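Local coordinates for protein DspB (Aggregatibacter actinomycetemcomitans, PDB 1YHT) that hydrolyses beta-linked N-acetylhexosamine residues as a family 20 glycoside hydrolase and releases biofilms, probably by cutting their poly-N-acetylglucosamine matrix, at residues E63-N68 with M164-D169; I35-D40 with T341-T346; Q176-G181 with Y204-K209; T41-G46 with K105-E110; L67-E72 with Y82-T87. One frame throughout, in Å; residues are numbered along the deposited sequence.

Contact 1: E63-N68 with M164-D169; sequences ESHLLN and MSEVID
With CG anti to the backbone N (chi1 -177°) and the chain extended beyond it, Glu166 sends its carboxylate straight out from helix 154-171 to Ser64 and Leu66. There it meets a type I beta turn, His65 to Asn68, in the long loop that follows strand 49-53 of this TIM barrel. Ser64 OG donates to Glu166 OE1 over 2.6 Å, and Leu66 N donates to Glu166 OE2 over 2.8 Å, a fairly straight bond at 160°. Each carboxylate oxygen uses its syn lone pair, so the two bonds clamp both oxygens and fix the rotation of the group. Serine suits its place because its oxygen works twice: while giving its proton to the acid, Ser64 OG accepts from Leu67 N at 2.8 Å, an ST motif that ties the hydroxyl to the turn. Leu66 approaches from the opposite direction to Glu166 and lays apolar carbon against it, CD1 lying 3.3 Å from Glu166 OE2 and CD2 4.1 Å from Glu166 CB. The ring of His65 leads elsewhere, its ND1 bonded to Tyr94 OH. A water completes the grip, donating to Glu166 OE1 and to Glu63 O at 2.8 Å each.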
# COMPACT_ATOMS: atom_id res chain seq x y z
N GLU A 63 -6.95 10.55 -10.99
CA GLU A 63 -7.11 10.84 -12.37
C GLU A 63 -6.06 10.12 -13.23
O GLU A 63 -4.90 9.88 -12.79
CB GLU A 63 -7.05 12.35 -12.60
CG GLU A 63 -7.38 12.79 -14.00
CD GLU A 63 -7.75 14.27 -14.16
OE1 GLU A 63 -7.63 15.10 -13.21
OE2 GLU A 63 -8.24 14.56 -15.25
N SER A 64 -6.45 9.81 -14.47
CA SER A 64 -5.58 9.06 -15.40
C SER A 64 -5.91 9.36 -16.86
O SER A 64 -7.05 9.18 -17.28
CB SER A 64 -5.72 7.55 -15.20
OG SER A 64 -4.90 6.84 -16.13
N HIS A 65 -4.90 9.81 -17.61
CA HIS A 65 -4.98 9.82 -19.09
C HIS A 65 -5.01 8.39 -19.66
O HIS A 65 -5.83 8.06 -20.49
CB HIS A 65 -3.76 10.55 -19.69
CG HIS A 65 -3.89 12.04 -19.75
ND1 HIS A 65 -3.97 12.84 -18.63
CD2 HIS A 65 -3.86 12.88 -20.82
CE1 HIS A 65 -4.04 14.11 -19.01
NE2 HIS A 65 -4.01 14.16 -20.34
N LEU A 66 -4.10 7.54 -19.19
CA LEU A 66 -3.97 6.17 -19.74
C LEU A 66 -5.22 5.33 -19.56
O LEU A 66 -5.61 4.54 -20.46
CB LEU A 66 -2.75 5.46 -19.11
CG LEU A 66 -1.38 5.54 -19.81
CD1 LEU A 66 -0.99 6.88 -20.12
CD2 LEU A 66 -0.32 4.92 -18.93
N LEU A 67 -5.86 5.44 -18.40
CA LEU A 67 -7.10 4.72 -18.13
C LEU A 67 -8.36 5.53 -18.47
O LEU A 67 -9.46 5.06 -18.28
CB LEU A 67 -7.14 4.24 -16.69
CG LEU A 67 -5.90 3.47 -16.25
CD1 LEU A 67 -5.95 3.25 -14.79
CD2 LEU A 67 -5.73 2.15 -16.97
N ASN A 68 -8.15 6.73 -18.99
CA ASN A 68 -9.18 7.65 -19.42
C ASN A 68 -10.26 7.91 -18.34
O ASN A 68 -11.44 7.66 -18.54
CB ASN A 68 -9.82 7.23 -20.77
CG ASN A 68 -10.64 8.34 -21.38
OD1 ASN A 68 -10.49 9.49 -21.00
ND2 ASN A 68 -11.51 8.00 -22.34
N MET A 164 2.75 2.93 -14.60
CA MET A 164 3.74 3.40 -13.62
C MET A 164 4.36 4.74 -14.01
O MET A 164 4.48 5.63 -13.16
CB MET A 164 4.84 2.37 -13.41
CG MET A 164 4.37 1.07 -12.77
SD MET A 164 5.64 -0.25 -12.91
CE MET A 164 6.89 0.37 -11.78
N SER A 165 4.71 4.90 -15.29
CA SER A 165 5.26 6.19 -15.76
C SER A 165 4.33 7.39 -15.53
O SER A 165 4.76 8.49 -15.16
CB SER A 165 5.61 6.08 -17.25
OG SER A 165 6.67 5.15 -17.44
N GLU A 166 3.04 7.18 -15.79
CA GLU A 166 2.03 8.19 -15.53
C GLU A 166 1.94 8.53 -14.04
O GLU A 166 1.89 9.71 -13.65
CB GLU A 166 0.69 7.69 -16.05
CG GLU A 166 -0.40 8.74 -15.86
CD GLU A 166 -1.74 8.30 -16.39
OE1 GLU A 166 -2.50 7.68 -15.62
OE2 GLU A 166 -2.04 8.61 -17.55
N VAL A 167 1.90 7.50 -13.20
CA VAL A 167 1.83 7.69 -11.73
C VAL A 167 3.07 8.43 -11.21
O VAL A 167 2.98 9.39 -10.44
CB VAL A 167 1.59 6.37 -11.02
CG1 VAL A 167 1.77 6.53 -9.53
CG2 VAL A 167 0.19 5.83 -11.33
N ILE A 168 4.22 8.05 -11.74
CA ILE A 168 5.47 8.76 -11.44
C ILE A 168 5.41 10.23 -11.83
O ILE A 168 5.75 11.11 -11.03
CB ILE A 168 6.66 8.03 -12.12
CG1 ILE A 168 6.87 6.71 -11.45
CG2 ILE A 168 7.97 8.86 -12.04
CD1 ILE A 168 7.82 5.79 -12.13
N ASP A 169 4.91 10.51 -13.03
CA ASP A 169 4.73 11.89 -13.49
C ASP A 169 3.77 12.72 -12.60
O ASP A 169 4.02 13.89 -12.31
CB ASP A 169 4.20 11.94 -14.91
CG ASP A 169 5.24 11.55 -15.95
OD1 ASP A 169 6.43 11.49 -15.61
OD2 ASP A 169 4.86 11.35 -17.09
O HOH W 1 -3.13 7.67 -12.89

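Contact 2: I35-D40 with T341-T346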
# COMPACT_ATOMS: atom_id res chain seq x y z
N ILE A 35 -6.98 14.45 3.85
CA ILE A 35 -5.64 13.96 3.54
C ILE A 35 -4.57 14.90 4.09
O ILE A 35 -3.57 14.46 4.67
CB ILE A 35 -5.47 13.74 2.03
CG1 ILE A 35 -6.32 12.50 1.60
CG2 ILE A 35 -4.00 13.47 1.72
CD1 ILE A 35 -6.39 12.24 0.13
N LYS A 36 -4.79 16.20 3.95
CA LYS A 36 -3.91 17.20 4.56
C LYS A 36 -3.87 17.12 6.10
O LYS A 36 -2.81 17.36 6.68
CB LYS A 36 -4.31 18.60 4.13
CG LYS A 36 -3.92 18.96 2.71
CD LYS A 36 -4.62 20.24 2.30
CE LYS A 36 -4.22 20.69 0.88
NZ LYS A 36 -4.58 22.11 0.71
N SER A 37 -4.99 16.79 6.74
CA SER A 37 -4.99 16.57 8.18
C SER A 37 -4.14 15.36 8.60
O SER A 37 -3.43 15.41 9.58
CB SER A 37 -6.43 16.45 8.72
OG SER A 37 -7.12 17.70 8.64
N PHE A 38 -4.21 14.26 7.85
CA PHE A 38 -3.35 13.10 8.08
C PHE A 38 -1.89 13.53 7.95
O PHE A 38 -1.04 13.13 8.77
CB PHE A 38 -3.63 11.98 7.05
CG PHE A 38 -4.77 11.12 7.35
CD1 PHE A 38 -4.81 10.39 8.52
CD2 PHE A 38 -5.83 11.02 6.47
CE1 PHE A 38 -5.87 9.54 8.78
CE2 PHE A 38 -6.87 10.17 6.71
CZ PHE A 38 -6.89 9.43 7.91
N ILE A 39 -1.59 14.33 6.91
CA ILE A 39 -0.24 14.86 6.73
C ILE A 39 0.23 15.70 7.97
O ILE A 39 1.37 15.61 8.40
CB ILE A 39 -0.12 15.65 5.44
CG1 ILE A 39 -0.05 14.69 4.24
CG2 ILE A 39 1.16 16.55 5.47
CD1 ILE A 39 -0.47 15.28 2.99
N ASP A 40 -0.68 16.48 8.53
CA ASP A 40 -0.37 17.30 9.73
C ASP A 40 0.02 16.39 10.87
O ASP A 40 1.06 16.60 11.51
CB ASP A 40 -1.56 18.13 10.11
CG ASP A 40 -1.88 19.21 9.08
OD1 ASP A 40 -0.98 19.72 8.38
OD2 ASP A 40 -3.06 19.57 8.99
N THR A 341 -14.29 11.56 10.28
CA THR A 341 -14.47 10.76 11.52
C THR A 341 -13.32 9.76 11.65
O THR A 341 -12.75 9.56 12.75
CB THR A 341 -15.79 10.02 11.48
OG1 THR A 341 -16.84 10.96 11.38
CG2 THR A 341 -16.03 9.12 12.71
N ILE A 342 -12.97 9.14 10.53
CA ILE A 342 -11.85 8.19 10.53
C ILE A 342 -10.55 8.88 10.94
O ILE A 342 -9.76 8.38 11.79
CB ILE A 342 -11.66 7.52 9.16
CG1 ILE A 342 -12.86 6.63 8.85
CG2 ILE A 342 -10.31 6.71 9.15
CD1 ILE A 342 -13.01 6.32 7.37
N GLN A 343 -10.28 10.00 10.30
CA GLN A 343 -9.08 10.75 10.60
C GLN A 343 -9.02 11.17 12.08
O GLN A 343 -8.00 10.95 12.74
CB GLN A 343 -9.01 11.95 9.69
CG GLN A 343 -7.71 12.75 9.74
CD GLN A 343 -7.69 13.83 10.83
OE1 GLN A 343 -8.66 14.54 11.04
NE2 GLN A 343 -6.58 13.95 11.51
N LYS A 344 -10.08 11.78 12.60
CA LYS A 344 -10.04 12.27 13.99
C LYS A 344 -9.86 11.13 14.99
O LYS A 344 -9.13 11.26 15.96
CB LYS A 344 -11.26 13.12 14.33
CG LYS A 344 -12.57 12.37 14.30
CD LYS A 344 -13.81 13.27 14.79
CE LYS A 344 -14.38 14.22 13.71
NZ LYS A 344 -15.58 13.65 12.87
N ASN A 345 -10.52 10.00 14.72
CA ASN A 345 -10.44 8.86 15.64
C ASN A 345 -9.15 8.04 15.59
O ASN A 345 -8.86 7.30 16.55
CB ASN A 345 -11.67 7.98 15.52
CG ASN A 345 -12.89 8.60 16.21
OD1 ASN A 345 -13.03 8.48 17.44
ND2 ASN A 345 -13.74 9.28 15.45
N THR A 346 -8.41 8.12 14.49
CA THR A 346 -7.16 7.34 14.36
C THR A 346 -5.93 8.17 14.70
O THR A 346 -4.82 7.66 14.69
CB THR A 346 -6.98 6.73 12.93
OG1 THR A 346 -7.14 7.75 11.94
CG2 THR A 346 -8.06 5.65 12.69
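The phenyl ring of Phe38 and the side chain of Gln343 overlap as they run in opposing directions between two neighbouring outer helices of the TIM barrel, 32-44 and 339-358. They are the first and last helices of the barrel layer, so the contact joins its two ends. The segments run nearly parallel, 11° apart, with axes 10.0 Å from each other. Gln343 CG sits over the centre of the Phe38 ring, 3.8 Å from the centroid and only 8° off the normal, a CH-pi contact. A bend at chi2 (-88°) then turns the amide off the ring, its plane almost perpendicular to it, and Gln343 CD packs on Ser37 CB at 3.6 Å, an approach that the short serine side chain allows. Phe38 also touches Leu21, Leu23 and Ile329 of the barrel strands, an apolar setting that suits phenylalanine. At the edge of the ring, near its plane, Thr346 OG1 lies 3.8 Å from Phe38 CE1 and donates to Ile342 O at 2.7 Å.

Contact 3: Q176-G181 with Y204-K209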
# COMPACT_ATOMS: atom_id res chain seq x y z
N GLN A 176 10.20 9.62 -3.49
CA GLN A 176 11.48 8.94 -3.74
C GLN A 176 11.40 7.41 -3.78
O GLN A 176 12.40 6.73 -4.12
CB GLN A 176 12.50 9.39 -2.69
CG GLN A 176 12.88 10.86 -2.90
CD GLN A 176 11.87 11.82 -2.33
OE1 GLN A 176 11.50 11.71 -1.16
NE2 GLN A 176 11.40 12.74 -3.14
N HIS A 177 10.18 6.90 -3.50
CA HIS A 177 9.93 5.48 -3.50
C HIS A 177 8.61 5.25 -4.19
O HIS A 177 7.67 6.04 -4.00
CB HIS A 177 9.79 4.95 -2.07
CG HIS A 177 11.00 5.17 -1.21
ND1 HIS A 177 11.28 6.38 -0.63
CD2 HIS A 177 12.01 4.34 -0.86
CE1 HIS A 177 12.41 6.30 0.05
NE2 HIS A 177 12.89 5.07 -0.08
N PHE A 178 8.50 4.12 -4.88
CA PHE A 178 7.25 3.72 -5.52
C PHE A 178 6.96 2.31 -5.05
O PHE A 178 7.82 1.43 -5.13
CB PHE A 178 7.45 3.80 -7.05
CG PHE A 178 6.23 3.55 -7.87
CD1 PHE A 178 5.69 4.57 -8.66
CD2 PHE A 178 5.70 2.31 -7.95
CE1 PHE A 178 4.58 4.34 -9.48
CE2 PHE A 178 4.58 2.06 -8.78
CZ PHE A 178 4.02 3.09 -9.54
N HIS A 179 5.71 2.08 -4.60
CA HIS A 179 5.34 0.81 -4.04
C HIS A 179 4.66 -0.02 -5.14
O HIS A 179 3.62 0.39 -5.68
CB HIS A 179 4.47 1.02 -2.80
CG HIS A 179 4.39 -0.17 -1.89
ND1 HIS A 179 3.90 -1.40 -2.31
CD2 HIS A 179 4.74 -0.32 -0.59
CE1 HIS A 179 3.94 -2.24 -1.29
NE2 HIS A 179 4.41 -1.61 -0.23
N ILE A 180 5.26 -1.17 -5.45
CA ILE A 180 4.78 -2.06 -6.48
C ILE A 180 3.80 -3.16 -6.02
O ILE A 180 3.38 -4.05 -6.81
CB ILE A 180 5.96 -2.70 -7.31
CG1 ILE A 180 6.77 -3.67 -6.45
CG2 ILE A 180 6.81 -1.58 -7.96
CD1 ILE A 180 7.76 -4.50 -7.18
N GLY A 181 3.35 -3.05 -4.79
CA GLY A 181 2.39 -3.97 -4.25
C GLY A 181 3.01 -5.32 -3.99
O GLY A 181 4.02 -5.40 -3.23
N TYR A 204 14.06 -2.37 -11.56
CA TYR A 204 15.10 -1.75 -12.40
C TYR A 204 14.52 -0.64 -13.33
O TYR A 204 15.20 0.32 -13.66
CB TYR A 204 15.86 -2.82 -13.19
CG TYR A 204 16.71 -3.69 -12.26
CD1 TYR A 204 17.69 -3.12 -11.46
CD2 TYR A 204 16.51 -5.06 -12.17
CE1 TYR A 204 18.46 -3.89 -10.61
CE2 TYR A 204 17.27 -5.86 -11.31
CZ TYR A 204 18.24 -5.26 -10.55
OH TYR A 204 19.01 -6.03 -9.71
N PHE A 205 13.26 -0.77 -13.71
CA PHE A 205 12.57 0.28 -14.44
C PHE A 205 12.45 1.51 -13.52
O PHE A 205 12.72 2.64 -13.93
CB PHE A 205 11.19 -0.24 -14.87
CG PHE A 205 10.29 0.80 -15.41
CD1 PHE A 205 10.33 1.13 -16.76
CD2 PHE A 205 9.38 1.44 -14.59
CE1 PHE A 205 9.45 2.12 -17.29
CE2 PHE A 205 8.49 2.37 -15.11
CZ PHE A 205 8.53 2.72 -16.45
N LEU A 206 12.03 1.30 -12.28
CA LEU A 206 11.96 2.41 -11.31
C LEU A 206 13.33 3.04 -11.02
O LEU A 206 13.46 4.27 -10.91
CB LEU A 206 11.32 1.93 -10.00
CG LEU A 206 9.81 1.68 -10.09
CD1 LEU A 206 9.28 0.92 -8.88
CD2 LEU A 206 9.03 2.96 -10.29
N GLU A 207 14.34 2.20 -10.83
CA GLU A 207 15.72 2.63 -10.64
C GLU A 207 16.14 3.59 -11.75
O GLU A 207 16.66 4.67 -11.47
CB GLU A 207 16.71 1.42 -10.50
CG GLU A 207 18.16 1.83 -10.37
CD GLU A 207 19.11 0.63 -10.34
OE1 GLU A 207 19.24 -0.08 -11.35
OE2 GLU A 207 19.73 0.39 -9.30
N LYS A 208 15.84 3.25 -13.00
CA LYS A 208 16.22 4.13 -14.10
C LYS A 208 15.49 5.47 -14.02
O LYS A 208 16.03 6.50 -14.42
CB LYS A 208 16.03 3.46 -15.47
CG LYS A 208 16.75 4.21 -16.65
CD LYS A 208 16.32 3.64 -18.03
CE LYS A 208 16.74 4.56 -19.22
NZ LYS A 208 15.64 4.67 -20.29
N LYS A 209 14.26 5.46 -13.50
CA LYS A 209 13.49 6.67 -13.23
C LYS A 209 13.93 7.44 -11.97
O LYS A 209 13.27 8.42 -11.63
CB LYS A 209 12.03 6.29 -13.00
CG LYS A 209 11.30 5.58 -14.14
CD LYS A 209 10.93 6.55 -15.19
CE LYS A 209 9.98 5.95 -16.24
NZ LYS A 209 9.28 7.09 -16.88
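Apolar packing carries the contact between Leu206 of helix 192-208 and Phe178 and Ile180 of strand 177-181, the strand and helix of a beta-alpha-beta unit in the TIM barrel. The leucine comes off the helix straight at the strand. Leu206 CD1 meets Ile180 CG2 at 3.6 Å and also reaches Phe178, its distance to Phe178 CB being 3.9 Å; Leu206 CD2 packs on Phe178 alone, touching CB at 3.7 Å. The side chains of Phe178 and Leu206 stand roughly perpendicular, and a forked leucine suits the place because it can straddle two strand residues that point the same way.

A CH-pi contact adds to this. Leu206 CD2 lies 4.2 Å from the centroid of the Phe178 ring but 30° off its normal, thus nearer the CB end than the ring centre. The ring goes on to touch Val167 of helix 154-171 and Leu115 of the adjacent strand 110-117.

Polar bonding belongs to the other side of the strand. His179 points away from the helix, and its ND1 accepts from Gly181 N at 3.0 Å, nearly in the ring plane, while its NE2 is bonded to Thr235 OG1. The positive phi of Gly181 suits glycine.

Alternation along the strand thus separates two chemistries: hydrocarbon between sheet and helix, needing no directed bonds, and fixed, hydrogen-bonded imidazole on the barrel's inner side.

Contact 4: T41-G46 with K105-E110; sequences TISLSG and KAKGIE
Ile42 and Ser43 of helix 32-44 meet Ile109 and Lys107, which lie where helix 94-106 turns down into strand 110-117. In the buried part, Ile109 CD1 reaches Ile42 CG2 at 3.7 Å and lies 3.9 Å from Ser43 CA, the two isoleucines crossing obliquely. Chi1 and chi2 of Ile109, both -52°, fold its CD1 onto the helix. Nearer the surface, Ser43 lies against the aliphatic part of Lys107, its CB 3.8 Å from Lys107 CD; a short side chain here lets the two backbones come close, 6.1 Å between the CA atoms of Ser43 and Lys107. A water joins the polar ends, 3.1 Å from Ser43 OG and accepting from Lys107 NZ at 2.7 Å.

Around this shell, Lys107 NZ makes a salt bridge with Asp40, one turn back on the same helix as Ser43, while Ile42 and Ile109 both pack on Leu50 of strand 49-53. Both helices end in Schellman motifs at Gly46 and Gly108, whose positive phi suits glycine and swings the chain into the strands of this TIM barrel.

The chemistry is graded with depth: hydrocarbon seals the side next to the sheet, whereas a long lysine can lay its methylenes against Ser43 and still carry its ammonium to water and a carboxylate.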
# COMPACT_ATOMS: atom_id res chain seq x y z
N THR A 41 -0.75 15.35 11.10
CA THR A 41 -0.44 14.39 12.17
C THR A 41 0.92 13.72 11.95
O THR A 41 1.73 13.65 12.88
CB THR A 41 -1.54 13.32 12.29
OG1 THR A 41 -2.75 13.97 12.54
CG2 THR A 41 -1.29 12.34 13.43
N ILE A 42 1.19 13.27 10.71
CA ILE A 42 2.43 12.60 10.41
C ILE A 42 3.59 13.57 10.75
O ILE A 42 4.57 13.21 11.42
CB ILE A 42 2.50 12.12 8.92
CG1 ILE A 42 1.43 11.05 8.63
CG2 ILE A 42 3.88 11.50 8.60
CD1 ILE A 42 1.10 10.88 7.18
N SER A 43 3.46 14.80 10.25
CA SER A 43 4.49 15.82 10.35
C SER A 43 4.75 16.22 11.78
O SER A 43 5.91 16.24 12.22
CB SER A 43 4.06 17.05 9.57
OG SER A 43 5.03 18.07 9.71
N LEU A 44 3.68 16.58 12.50
CA LEU A 44 3.77 17.00 13.89
C LEU A 44 4.24 15.89 14.82
O LEU A 44 4.79 16.17 15.89
CB LEU A 44 2.41 17.48 14.39
CG LEU A 44 1.93 18.78 13.70
CD1 LEU A 44 0.44 18.99 13.95
CD2 LEU A 44 2.76 19.99 14.14
N SER A 45 4.00 14.63 14.45
CA SER A 45 4.47 13.51 15.29
C SER A 45 5.93 13.15 15.01
O SER A 45 6.50 12.30 15.72
CB SER A 45 3.60 12.28 15.06
OG SER A 45 2.23 12.59 15.29
N GLY A 46 6.52 13.75 13.97
CA GLY A 46 7.91 13.48 13.58
C GLY A 46 8.05 12.36 12.55
O GLY A 46 9.15 11.80 12.37
N LYS A 105 5.03 18.27 0.60
CA LYS A 105 6.38 18.73 0.40
C LYS A 105 6.78 19.82 1.41
O LYS A 105 7.83 19.73 2.02
CB LYS A 105 6.50 19.24 -1.02
CG LYS A 105 7.79 18.94 -1.67
CD LYS A 105 7.71 19.41 -3.13
CE LYS A 105 9.06 19.33 -3.74
NZ LYS A 105 9.05 20.07 -5.03
N ALA A 106 5.94 20.81 1.61
CA ALA A 106 6.23 21.82 2.63
C ALA A 106 6.27 21.22 4.03
O ALA A 106 6.94 21.76 4.93
CB ALA A 106 5.25 22.94 2.58
N LYS A 107 5.58 20.11 4.26
CA LYS A 107 5.62 19.51 5.60
C LYS A 107 6.69 18.44 5.72
O LYS A 107 6.79 17.77 6.75
CB LYS A 107 4.25 18.98 5.99
CG LYS A 107 3.25 20.14 6.31
CD LYS A 107 2.52 19.96 7.66
CE LYS A 107 1.95 21.31 8.19
NZ LYS A 107 1.25 21.15 9.52
N GLY A 108 7.47 18.23 4.66
CA GLY A 108 8.54 17.26 4.70
C GLY A 108 8.03 15.83 4.66
O GLY A 108 8.73 14.92 5.12
N ILE A 109 6.82 15.64 4.16
CA ILE A 109 6.21 14.31 4.05
C ILE A 109 6.29 13.79 2.61
O ILE A 109 5.68 14.35 1.68
CB ILE A 109 4.73 14.29 4.57
CG1 ILE A 109 4.66 14.89 6.00
CG2 ILE A 109 4.17 12.88 4.54
CD1 ILE A 109 5.62 14.29 6.96
N GLU A 110 7.08 12.76 2.44
CA GLU A 110 7.17 11.99 1.22
C GLU A 110 5.86 11.27 0.89
O GLU A 110 5.21 10.71 1.77
CB GLU A 110 8.26 10.91 1.35
CG GLU A 110 8.54 10.20 0.04
CD GLU A 110 9.41 8.98 0.14
OE1 GLU A 110 9.78 8.54 1.24
OE2 GLU A 110 9.71 8.45 -0.93
O HOH W 2 3.49 20.53 10.81

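Contact 5: L67-E72 with Y82-T87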
# COMPACT_ATOMS: atom_id res chain seq x y z
N LEU A 67 -5.86 5.44 -18.40
CA LEU A 67 -7.10 4.72 -18.13
C LEU A 67 -8.36 5.53 -18.47
O LEU A 67 -9.46 5.06 -18.28
CB LEU A 67 -7.14 4.24 -16.69
CG LEU A 67 -5.90 3.47 -16.25
CD1 LEU A 67 -5.95 3.25 -14.79
CD2 LEU A 67 -5.73 2.15 -16.97
N ASN A 68 -8.15 6.73 -18.99
CA ASN A 68 -9.18 7.65 -19.42
C ASN A 68 -10.26 7.91 -18.34
O ASN A 68 -11.44 7.66 -18.54
CB ASN A 68 -9.82 7.23 -20.77
CG ASN A 68 -10.64 8.34 -21.38
OD1 ASN A 68 -10.49 9.49 -21.00
ND2 ASN A 68 -11.51 8.00 -22.34
N GLN A 69 -9.80 8.36 -17.17
CA GLN A 69 -10.62 8.75 -16.04
C GLN A 69 -10.26 10.18 -15.82
O GLN A 69 -9.24 10.50 -15.18
CB GLN A 69 -10.28 7.90 -14.80
CG GLN A 69 -11.03 8.38 -13.56
CD GLN A 69 -11.10 7.33 -12.48
OE1 GLN A 69 -12.09 6.59 -12.41
NE2 GLN A 69 -10.05 7.28 -11.62
N ARG A 70 -11.06 11.06 -16.40
CA ARG A 70 -10.70 12.45 -16.51
C ARG A 70 -11.70 13.33 -15.74
O ARG A 70 -12.93 13.08 -15.72
CB ARG A 70 -10.60 12.86 -17.98
CG ARG A 70 -9.49 12.18 -18.84
CD ARG A 70 -8.08 12.30 -18.27
NE ARG A 70 -7.70 13.64 -17.84
CZ ARG A 70 -7.34 14.64 -18.64
NH1 ARG A 70 -7.34 14.49 -19.96
NH2 ARG A 70 -7.02 15.83 -18.14
N ALA A 71 -11.16 14.36 -15.09
CA ALA A 71 -11.97 15.31 -14.31
C ALA A 71 -13.06 15.99 -15.17
O ALA A 71 -14.20 16.16 -14.73
CB ALA A 71 -11.11 16.33 -13.67
N GLU A 72 -12.71 16.29 -16.39
CA GLU A 72 -13.64 16.90 -17.29
C GLU A 72 -14.83 15.98 -17.60
O GLU A 72 -15.91 16.51 -17.89
CB GLU A 72 -12.88 17.35 -18.55
CG GLU A 72 -13.50 18.40 -19.42
CD GLU A 72 -12.46 18.98 -20.40
OE1 GLU A 72 -11.69 19.88 -19.96
OE2 GLU A 72 -12.38 18.51 -21.56
N TYR A 82 -14.77 14.58 -7.47
CA TYR A 82 -15.09 14.11 -8.80
C TYR A 82 -15.52 12.62 -8.76
O TYR A 82 -14.84 11.78 -8.15
CB TYR A 82 -13.89 14.28 -9.77
CG TYR A 82 -13.52 15.73 -9.99
CD1 TYR A 82 -14.19 16.52 -10.94
CD2 TYR A 82 -12.52 16.33 -9.24
CE1 TYR A 82 -13.86 17.87 -11.13
CE2 TYR A 82 -12.20 17.69 -9.41
CZ TYR A 82 -12.85 18.43 -10.36
OH TYR A 82 -12.52 19.74 -10.48
N ILE A 83 -16.62 12.32 -9.44
CA ILE A 83 -17.18 10.99 -9.51
C ILE A 83 -17.13 10.52 -10.96
O ILE A 83 -17.68 11.16 -11.84
CB ILE A 83 -18.63 10.97 -9.02
CG1 ILE A 83 -18.72 11.44 -7.55
CG2 ILE A 83 -19.27 9.59 -9.25
CD1 ILE A 83 -18.13 10.57 -6.54
N ASN A 84 -16.48 9.39 -11.20
CA ASN A 84 -16.47 8.83 -12.55
C ASN A 84 -17.90 8.34 -12.86
O ASN A 84 -18.37 7.45 -12.19
CB ASN A 84 -15.45 7.68 -12.62
CG ASN A 84 -15.41 7.00 -14.00
OD1 ASN A 84 -16.45 6.87 -14.66
ND2 ASN A 84 -14.23 6.59 -14.44
N PRO A 85 -18.59 8.92 -13.86
CA PRO A 85 -19.98 8.50 -14.00
C PRO A 85 -20.14 7.04 -14.46
O PRO A 85 -21.22 6.52 -14.32
CB PRO A 85 -20.54 9.46 -15.05
CG PRO A 85 -19.35 9.84 -15.89
CD PRO A 85 -18.22 9.94 -14.85
N TYR A 86 -19.11 6.41 -15.04
CA TYR A 86 -19.23 5.02 -15.46
C TYR A 86 -19.06 4.06 -14.31
O TYR A 86 -19.83 3.11 -14.17
CB TYR A 86 -18.23 4.62 -16.57
CG TYR A 86 -18.57 3.24 -17.16
CD1 TYR A 86 -19.68 3.09 -18.00
CD2 TYR A 86 -17.83 2.09 -16.86
CE1 TYR A 86 -20.04 1.85 -18.56
CE2 TYR A 86 -18.16 0.84 -17.41
CZ TYR A 86 -19.28 0.73 -18.26
OH TYR A 86 -19.67 -0.48 -18.85
N THR A 87 -18.06 4.30 -13.47
CA THR A 87 -17.81 3.43 -12.35
C THR A 87 -18.61 3.83 -11.15
O THR A 87 -18.79 3.05 -10.23
CB THR A 87 -16.31 3.41 -11.98
OG1 THR A 87 -15.93 4.70 -11.48
CG2 THR A 87 -15.50 3.07 -13.18
O HOH W 3 -13.24 4.78 -10.82
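The loops after strand 49-53 of this TIM barrel hold a small three-stranded antiparallel sheet, and here the segment leading into it, 67-72, lies against its middle strand, 82-83, and the turn that follows. The polar link joins two amides. Asn84 ND2 donates to Gln69 OE1 over 2.9 Å at 163°, in the carbonyl plane and on a lone pair, although the two amide planes stand 75° apart. Both residues carry CG anti to the backbone N, which brings the amides to each other.

Asparagine suits its place because its other end serves the backbone. Asn84 OD1 accepts from Tyr86 N at 2.7 Å, an Asx turn, and from Thr87 N at 3.3 Å, the latter from above the carbonyl plane. Gln69 OE1 has a second donor, a water 2.7 Å away that also accepts from Thr87 OG1, and Gln69 NE2 gives its protons to Tyr60 O and Ile62 O.

Farther along, Ala71 places its methyl over one face of the Tyr82 ring, offset toward the rim, with CB 4.1 Å from the centroid. A methyl is small enough to sit directly on the ring face.

Each amide thus uses its donor and acceptor ends for different partners, so that both oxygens and both nitrogens of the buried Gln69 and Asn84 side chains are engaged while holding a loop that has little regular structure.

In the fold
Contacts 2 and 3 are buried: contact 3, between a strand and its helix, is wholly hydrocarbon, whereas contact 2, between the first and last helices of the barrel layer, sets a ring against the carbon chain of a glutamine. Contacts 1, 4 and 5 are only partly buried and correspondingly more polar, each with a bridging water. Contact 4 shares helix 32-44 with contact 2, and the Asp40–Lys107 salt bridge joins the two. Contacts 1 and 5 both use the long loop after strand 49-53, share Leu67 and Asn68, and are linked by a Glu63–Arg70 salt bridge. Helix 154-171 turns Glu166 to that loop and sends Val167 and Ile168 toward contact 3. Glu110, from contact 4's segment, bonds His177 of contact 3.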